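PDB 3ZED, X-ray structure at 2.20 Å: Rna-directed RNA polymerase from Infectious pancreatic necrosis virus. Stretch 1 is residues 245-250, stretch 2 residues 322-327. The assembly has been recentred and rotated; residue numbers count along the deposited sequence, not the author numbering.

Stretch 1 (245-250) SSAGLP
Stretch 2, residues 322-327: WSAPYP

The contact is built around a glycine with no room for a side chain. Gly248 has phi 74° and psi -169°, and positive phi by itself favours glycine. An ideal CB on Gly248 would point toward stretch 2 and lie 3.0 Å from Pro325 CA and 3.1 Å from Ala324 O, both tight. Gly248 CA comes to 4.3 Å from Pro325 CA, the nearest CA pairing in the register. Ala247 and Tyr326 pair next, with CA atoms 5.1 Å apart.

Stretch 1 has phi/psi of -62/137 at Ser246, -71/-30 at Ala247 and -63/143 at Leu249. A cis peptide bond precedes Pro250, whose phi/psi is -97/30. Stretch 2 leaves a strand at Ser323 (-86/98), passes through Ala324 (-60/137) and Pro325 (-54/138), and enters a helix at Tyr326 (-46/-49). The directions from CA 246 to 249 and CA 323 to 326 differ by 79°.

One direct hydrogen bond joins the stretches. Tyr326 N donates to Ala247 O at 2.8 Å, with an N-H...O angle of 154°. Pro325 is the N-cap residue, so this amide belongs to the first turn of the helix, where no preceding turn supplies a carbonyl. A water adds a second link. Water 1 accepts from Leu249 N at 2.9 Å and donates to Ser323 O at 2.8 Å.

The remaining contacts are van der Waals. Leu249 O lies 3.2 Å from Pro325 CB, and Leu249 CB is 4.4 Å from Pro325 CG. Leu249 is m, t; the Pro325 ring is C-gamma exo. Ser246 CB is 3.7 Å from Ser323 OG, and both serines have chi1 t. Ser323 points its CB toward stretch 1, whereas Ala324 points away. Tyr326 starts sideways, but its end leads away (chi1 t, chi2 2°). The two stretches bury 264 Å² in total.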

# COMPACT_ATOMS: atom_id res chain seq x y z
N SER B 245 -1.04 -3.98 -15.10
CA SER B 245 -1.59 -2.76 -14.51
C SER B 245 -1.55 -1.60 -15.50
O SER B 245 -0.83 -1.65 -16.50
CB SER B 245 -0.88 -2.40 -13.21
OG SER B 245 0.47 -2.05 -13.44
N SER B 246 -2.34 -0.57 -15.24
CA SER B 246 -2.48 0.62 -16.07
C SER B 246 -1.17 1.40 -16.21
O SER B 246 -0.45 1.60 -15.23
CB SER B 246 -3.57 1.53 -15.49
OG SER B 246 -3.74 2.70 -16.28
N ALA B 247 -0.88 1.86 -17.44
CA ALA B 247 0.27 2.71 -17.72
C ALA B 247 0.07 4.11 -17.14
O ALA B 247 1.04 4.78 -16.79
CB ALA B 247 0.49 2.80 -19.23
N GLY B 248 -1.18 4.53 -17.05
CA GLY B 248 -1.55 5.87 -16.61
C GLY B 248 -1.22 6.88 -17.70
O GLY B 248 -0.90 6.50 -18.83
N LEU B 249 -1.28 8.18 -17.35
CA LEU B 249 -0.96 9.25 -18.29
C LEU B 249 0.52 9.17 -18.72
O LEU B 249 1.36 8.77 -17.91
CB LEU B 249 -1.25 10.65 -17.71
CG LEU B 249 -2.70 11.01 -17.41
CD1 LEU B 249 -2.81 12.46 -16.98
CD2 LEU B 249 -3.59 10.82 -18.62
N PRO B 250 0.85 9.46 -20.00
CA PRO B 250 -0.03 9.93 -21.09
C PRO B 250 -0.50 8.79 -22.01
O PRO B 250 -0.76 9.03 -23.19
CB PRO B 250 0.87 10.93 -21.81
CG PRO B 250 2.29 10.41 -21.60
CD PRO B 250 2.26 9.44 -20.43
N TRP B 322 -5.74 6.01 -7.17
CA TRP B 322 -5.05 7.09 -7.86
C TRP B 322 -3.96 6.40 -8.68
O TRP B 322 -2.94 5.96 -8.13
CB TRP B 322 -4.51 8.09 -6.85
CG TRP B 322 -4.04 9.39 -7.43
CD1 TRP B 322 -4.75 10.55 -7.52
CD2 TRP B 322 -2.70 9.70 -7.85
NE1 TRP B 322 -3.95 11.56 -8.00
CE2 TRP B 322 -2.69 11.07 -8.22
CE3 TRP B 322 -1.51 8.96 -7.97
CZ2 TRP B 322 -1.53 11.71 -8.69
CZ3 TRP B 322 -0.36 9.59 -8.43
CH2 TRP B 322 -0.38 10.94 -8.79
N SER B 323 -4.24 6.18 -9.96
CA SER B 323 -3.35 5.39 -10.77
C SER B 323 -2.23 6.26 -11.36
O SER B 323 -2.41 6.94 -12.38
CB SER B 323 -4.13 4.61 -11.82
OG SER B 323 -3.30 3.63 -12.40
N ALA B 324 -1.08 6.24 -10.68
CA ALA B 324 0.13 7.00 -11.00
C ALA B 324 0.67 6.67 -12.37
O ALA B 324 0.77 5.49 -12.72
CB ALA B 324 1.22 6.72 -9.96
N PRO B 325 1.08 7.72 -13.12
CA PRO B 325 1.76 7.47 -14.41
C PRO B 325 2.96 6.55 -14.21
O PRO B 325 3.69 6.69 -13.23
CB PRO B 325 2.20 8.88 -14.82
CG PRO B 325 1.22 9.78 -14.16
CD PRO B 325 1.02 9.17 -12.83
N TYR B 326 3.14 5.59 -15.13
CA TYR B 326 4.23 4.62 -15.11
C TYR B 326 5.61 5.29 -14.82
O TYR B 326 6.28 4.81 -13.91
CB TYR B 326 4.25 3.80 -16.42
CG TYR B 326 5.15 2.58 -16.47
CD1 TYR B 326 5.89 2.18 -15.36
CD2 TYR B 326 5.19 1.77 -17.60
CE1 TYR B 326 6.70 1.04 -15.39
CE2 TYR B 326 5.99 0.63 -17.65
CZ TYR B 326 6.75 0.28 -16.54
OH TYR B 326 7.58 -0.82 -16.61
N PRO B 327 6.04 6.39 -15.50
CA PRO B 327 7.37 6.96 -15.19
C PRO B 327 7.51 7.45 -13.75
O PRO B 327 8.56 7.22 -13.14
CB PRO B 327 7.49 8.12 -16.19
CG PRO B 327 6.56 7.78 -17.29
CD PRO B 327 5.40 7.12 -16.61
O HOH W 1 -2.07 8.57 -14.59